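Local coordinates for protein alpha-glucosidase (Pseudoalteromonas sp. K8, PDB 5HQA) that hydrolyses alpha-glucosidic linkages as a chloride-activated glycoside hydrolase family 97 enzyme with a bound calcium ion, and binds the inhibitor acarbose, at residues R508-Y520 and L646-F658. Residues are numbered along the deposited sequence; the frame is centred on the assembly and turned at random. Where two conformers were deposited one is given.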
loop_
_atom_site.group_PDB
_atom_site.type_symbol
_atom_site.label_atom_id
_atom_site.label_comp_id
_atom_site.label_asym_id
_atom_site.label_seq_id
_atom_site.Cartn_x
_atom_site.Cartn_y
_atom_site.Cartn_z
ATOM N N ARG A 508 -12.812 -5.991 18.440
ATOM C CA ARG A 508 -13.084 -7.071 17.501
ATOM C C ARG A 508 -13.186 -6.449 16.123
ATOM O O ARG A 508 -13.399 -5.235 16.016
ATOM C CB ARG A 508 -14.396 -7.790 17.848
ATOM C CG ARG A 508 -15.524 -6.800 18.114
ATOM C CD ARG A 508 -16.920 -7.390 17.928
ATOM N NE ARG A 508 -17.227 -7.700 16.533
ATOM C CZ ARG A 508 -18.463 -7.809 16.049
ATOM N NH1 ARG A 508 -19.515 -7.603 16.841
ATOM N NH2 ARG A 508 -18.649 -8.116 14.770
ATOM N N PRO A 509 -13.044 -7.234 15.052
ATOM C CA PRO A 509 -13.424 -6.702 13.733
ATOM C C PRO A 509 -14.902 -6.360 13.761
ATOM O O PRO A 509 -15.743 -7.186 14.122
ATOM C CB PRO A 509 -13.111 -7.853 12.763
ATOM C CG PRO A 509 -12.118 -8.728 13.513
ATOM C CD PRO A 509 -12.547 -8.620 14.958
ATOM N N GLN A 510 -15.211 -5.110 13.431
ATOM C CA GLN A 510 -16.597 -4.649 13.441
ATOM C C GLN A 510 -17.216 -4.892 12.066
ATOM O O GLN A 510 -17.544 -3.974 11.316
ATOM C CB GLN A 510 -16.654 -3.186 13.859
ATOM C CG GLN A 510 -16.149 -3.003 15.284
ATOM C CD GLN A 510 -16.419 -1.621 15.835
ATOM O OE1 GLN A 510 -16.376 -0.624 15.103
ATOM N NE2 GLN A 510 -16.709 -1.552 17.134
ATOM N N THR A 511 -17.309 -6.179 11.727
ATOM C CA THR A 511 -17.750 -6.632 10.412
ATOM C C THR A 511 -18.550 -7.916 10.578
ATOM O O THR A 511 -18.567 -8.529 11.649
ATOM C CB THR A 511 -16.581 -6.904 9.444
ATOM O OG1 THR A 511 -16.043 -8.209 9.691
ATOM C CG2 THR A 511 -15.465 -5.862 9.573
ATOM N N THR A 512 -19.213 -8.323 9.496
ATOM C CA THR A 512 -19.796 -9.651 9.411
ATOM C C THR A 512 -18.747 -10.642 8.915
ATOM O O THR A 512 -17.652 -10.274 8.487
ATOM C CB THR A 512 -21.004 -9.676 8.467
ATOM O OG1 THR A 512 -20.558 -9.426 7.127
ATOM C CG2 THR A 512 -22.043 -8.634 8.870
ATOM N N LEU A 513 -19.114 -11.925 8.967
ATOM C CA LEU A 513 -18.235 -12.981 8.478
ATOM C C LEU A 513 -18.024 -12.872 6.974
ATOM O O LEU A 513 -16.899 -13.011 6.485
ATOM C CB LEU A 513 -18.830 -14.344 8.842
ATOM C CG LEU A 513 -18.084 -15.600 8.405
ATOM C CD1 LEU A 513 -16.697 -15.639 9.011
ATOM C CD2 LEU A 513 -18.895 -16.821 8.840
ATOM N N ALA A 514 -19.099 -12.632 6.219
ATOM C CA ALA A 514 -18.954 -12.523 4.773
ATOM C C ALA A 514 -18.048 -11.359 4.387
ATOM O O ALA A 514 -17.328 -11.438 3.388
ATOM C CB ALA A 514 -20.331 -12.386 4.119
ATOM N N LYS A 515 -18.046 -10.277 5.170
ATOM C CA LYS A 515 -17.140 -9.172 4.859
ATOM C C LYS A 515 -15.684 -9.613 4.985
ATOM O O LYS A 515 -14.826 -9.185 4.200
ATOM C CB LYS A 515 -17.438 -7.975 5.766
ATOM C CG LYS A 515 -16.466 -6.799 5.582
ATOM C CD LYS A 515 -17.102 -5.501 6.060
ATOM C CE LYS A 515 -16.104 -4.354 6.110
ATOM N NZ LYS A 515 -16.749 -3.159 6.730
ATOM N N GLN A 516 -15.386 -10.490 5.953
ATOM C CA GLN A 516 -14.028 -11.012 6.073
ATOM C C GLN A 516 -13.618 -11.784 4.825
ATOM O O GLN A 516 -12.456 -11.727 4.409
ATOM C CB GLN A 516 -13.901 -11.899 7.309
ATOM C CG GLN A 516 -13.982 -11.140 8.629
ATOM C CD GLN A 516 -12.860 -10.134 8.778
ATOM O OE1 GLN A 516 -11.683 -10.470 8.608
ATOM N NE2 GLN A 516 -13.220 -8.883 9.060
ATOM N N LEU A 517 -14.560 -12.513 4.211
ATOM C CA LEU A 517 -14.250 -13.222 2.971
ATOM C C LEU A 517 -14.045 -12.248 1.814
ATOM O O LEU A 517 -13.132 -12.421 0.994
ATOM C CB LEU A 517 -15.370 -14.204 2.638
ATOM C CG LEU A 517 -15.647 -15.281 3.679
ATOM C CD1 LEU A 517 -16.819 -16.138 3.238
ATOM C CD2 LEU A 517 -14.406 -16.131 3.888
ATOM N N ALA A 518 -14.889 -11.219 1.737
ATOM C CA ALA A 518 -14.798 -10.252 0.650
ATOM C C ALA A 518 -13.436 -9.565 0.603
ATOM O O ALA A 518 -12.990 -9.148 -0.476
ATOM C CB ALA A 518 -15.911 -9.216 0.797
ATOM N N LEU A 519 -12.761 -9.433 1.752
ATOM C CA LEU A 519 -11.476 -8.731 1.783
ATOM C C LEU A 519 -10.462 -9.342 0.825
ATOM O O LEU A 519 -9.573 -8.638 0.335
ATOM C CB LEU A 519 -10.899 -8.740 3.194
ATOM C CG LEU A 519 -11.710 -8.023 4.268
ATOM C CD1 LEU A 519 -10.978 -8.084 5.608
ATOM C CD2 LEU A 519 -11.986 -6.582 3.853
ATOM N N TYR A 520 -10.554 -10.649 0.562
ATOM C CA TYR A 520 -9.563 -11.298 -0.288
ATOM C C TYR A 520 -9.646 -10.825 -1.728
ATOM O O TYR A 520 -8.687 -11.006 -2.486
ATOM C CB TYR A 520 -9.717 -12.828 -0.210
ATOM C CG TYR A 520 -9.227 -13.356 1.119
ATOM C CD1 TYR A 520 -7.900 -13.722 1.293
ATOM C CD2 TYR A 520 -10.075 -13.426 2.211
ATOM C CE1 TYR A 520 -7.435 -14.172 2.512
ATOM C CE2 TYR A 520 -9.618 -13.870 3.441
ATOM C CZ TYR A 520 -8.297 -14.243 3.585
ATOM O OH TYR A 520 -7.841 -14.677 4.806
ATOM N N LEU A 646 -26.515 -7.279 -5.009
ATOM C CA LEU A 646 -25.796 -7.482 -3.759
ATOM C C LEU A 646 -26.589 -6.865 -2.616
ATOM O O LEU A 646 -26.981 -5.698 -2.685
ATOM C CB LEU A 646 -24.404 -6.853 -3.836
ATOM C CG LEU A 646 -23.521 -7.379 -4.966
ATOM C CD1 LEU A 646 -22.215 -6.602 -5.028
ATOM C CD2 LEU A 646 -23.267 -8.868 -4.780
ATOM N N LYS A 647 -26.836 -7.649 -1.572
ATOM C CA LYS A 647 -27.506 -7.165 -0.367
ATOM C C LYS A 647 -26.509 -7.303 0.772
ATOM O O LYS A 647 -26.317 -8.393 1.324
ATOM C CB LYS A 647 -28.790 -7.930 -0.092
ATOM C CG LYS A 647 -29.745 -7.884 -1.253
ATOM C CD LYS A 647 -31.079 -7.291 -0.863
ATOM C CE LYS A 647 -32.121 -7.685 -1.899
ATOM N NZ LYS A 647 -33.523 -7.601 -1.390
ATOM N N LEU A 648 -25.872 -6.191 1.118
ATOM C CA LEU A 648 -24.819 -6.160 2.118
ATOM C C LEU A 648 -25.421 -5.771 3.463
ATOM O O LEU A 648 -26.134 -4.766 3.558
ATOM C CB LEU A 648 -23.726 -5.166 1.704
ATOM C CG LEU A 648 -22.617 -5.628 0.742
ATOM C CD1 LEU A 648 -23.120 -6.546 -0.355
ATOM C CD2 LEU A 648 -21.869 -4.451 0.137
ATOM N N ALA A 649 -25.152 -6.574 4.493
ATOM C CA ALA A 649 -25.603 -6.231 5.834
ATOM C C ALA A 649 -24.804 -5.038 6.357
ATOM O O ALA A 649 -23.852 -4.573 5.723
ATOM C CB ALA A 649 -25.449 -7.428 6.773
ATOM N N THR A 650 -25.196 -4.528 7.529
ATOM C CA THR A 650 -24.375 -3.508 8.174
ATOM C C THR A 650 -22.962 -4.044 8.379
ATOM O O THR A 650 -22.774 -5.144 8.909
ATOM C CB THR A 650 -24.984 -3.077 9.506
ATOM O OG1 THR A 650 -25.180 -4.226 10.345
ATOM C CG2 THR A 650 -26.323 -2.365 9.272
ATOM N N SER A 651 -21.978 -3.270 7.922
ATOM C CA SER A 651 -20.577 -3.693 7.840
ATOM C C SER A 651 -20.459 -5.112 7.288
ATOM O O SER A 651 -19.716 -5.959 7.794
ATOM C CB SER A 651 -19.877 -3.563 9.191
ATOM O OG SER A 651 -18.469 -3.492 8.982
ATOM N N GLY A 652 -21.213 -5.368 6.219
ATOM C CA GLY A 652 -21.238 -6.659 5.579
ATOM C C GLY A 652 -20.486 -6.684 4.258
ATOM O O GLY A 652 -19.785 -5.743 3.872
ATOM N N GLY A 653 -20.649 -7.797 3.554
ATOM C CA GLY A 653 -19.913 -8.000 2.320
ATOM C C GLY A 653 -20.395 -9.246 1.613
ATOM O O GLY A 653 -21.210 -10.012 2.136
ATOM N N THR A 654 -19.887 -9.427 0.398
ATOM C CA THR A 654 -20.164 -10.611 -0.404
ATOM C C THR A 654 -18.890 -10.994 -1.133
ATOM O O THR A 654 -18.164 -10.123 -1.623
ATOM C CB THR A 654 -21.300 -10.379 -1.417
ATOM O OG1 THR A 654 -22.538 -10.251 -0.714
ATOM C CG2 THR A 654 -21.438 -11.557 -2.371
ATOM N N ALA A 655 -18.613 -12.296 -1.176
ATOM C CA ALA A 655 -17.492 -12.849 -1.919
ATOM C C ALA A 655 -18.036 -13.884 -2.886
ATOM O O ALA A 655 -18.892 -14.696 -2.514
ATOM C CB ALA A 655 -16.469 -13.495 -0.978
ATOM N N ILE A 656 -17.557 -13.860 -4.131
ATOM C CA ILE A 656 -18.062 -14.769 -5.154
ATOM C C ILE A 656 -16.901 -15.372 -5.922
ATOM O O ILE A 656 -15.994 -14.652 -6.353
ATOM C CB ILE A 656 -19.014 -14.065 -6.136
ATOM C CG1 ILE A 656 -20.138 -13.363 -5.380
ATOM C CG2 ILE A 656 -19.578 -15.079 -7.146
ATOM C CD1 ILE A 656 -21.076 -12.633 -6.290
ATOM N N ARG A 657 -16.943 -16.685 -6.117
ATOM C CA ARG A 657 -16.103 -17.354 -7.099
ATOM C C ARG A 657 -16.961 -17.668 -8.320
ATOM O O ARG A 657 -17.973 -18.363 -8.205
ATOM C CB ARG A 657 -15.492 -18.639 -6.536
ATOM C CG ARG A 657 -14.778 -19.447 -7.598
ATOM C CD ARG A 657 -14.198 -20.737 -7.064
ATOM N NE ARG A 657 -13.545 -21.452 -8.160
ATOM C CZ ARG A 657 -13.085 -22.696 -8.077
ATOM N NH1 ARG A 657 -13.208 -23.375 -6.942
ATOM N NH2 ARG A 657 -12.506 -23.260 -9.132
ATOM N N PHE A 658 -16.577 -17.136 -9.477
ATOM C CA PHE A 658 -17.229 -17.469 -10.741
ATOM C C PHE A 658 -16.402 -18.574 -11.379
ATOM O O PHE A 658 -15.384 -18.310 -12.025
ATOM C CB PHE A 658 -17.333 -16.249 -11.650
ATOM C CG PHE A 658 -18.211 -15.171 -11.106
ATOM C CD1 PHE A 658 -19.585 -15.221 -11.300
ATOM C CD2 PHE A 658 -17.667 -14.108 -10.400
ATOM C CE1 PHE A 658 -20.405 -14.224 -10.797
ATOM C CE2 PHE A 658 -18.480 -13.105 -9.888
ATOM C CZ PHE A 658 -19.850 -13.163 -10.087
#
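Lys-515 lies lengthwise over the turn at Ser-651 and Gly-652, and each of its side-chain atoms has a partner there. Lys-515 CB packs on Gly-652 C (3.6 Å), and CG continues over the carbonyl oxygens of Ser-651 and Gly-652. A first torsion that sets CG anti to the backbone N (chi1 176°), with the chain extended from there on, carries Lys-515 CD to 3.2 Å from Ser-651 O and CE past Ser-651 OG. Lys-515 NZ ends in a hydrogen bond to Ser-651 OG (2.9 Å), with Thr-591 O as a second acceptor. Ser-651 OG is thereby gripped twice: it accepts from the lysine and donates to Gln-510 O at 2.6 Å, in the carbonyl plane and on a lone pair. Ser-651 O in turn takes Thr-512 N, the N-H...O angle being 156°.

These bonds join the loop leading into helix 513-522, within the family's TIM-barrel region, to the turn between strands 643-648 and 653-660 of the C-terminal beta region. Thr-512 is the helix N-cap: its OG1 accepts from Lys-515 N, touches Gly-652 CA and is also hydrogen-bonded to Asp-618, whose other carboxylate oxygen holds Gly-653 N and Ala-649 N.

Helix 513-520 and strand 653-658 approach to 5.9 Å between axes, at 51°, consistent with the small residues Gly-653, Ala-518 and Ala-655 along the approach. Gly-653 CA lies 3.9 Å from Lys-515 CA, with no side chain between them. Farther along, Ala-518 CB sits against Thr-654 O, and Leu-517 CB meets Ala-655 CB at 3.8 Å, with Phe-546 of helix 541-549 touching both residues.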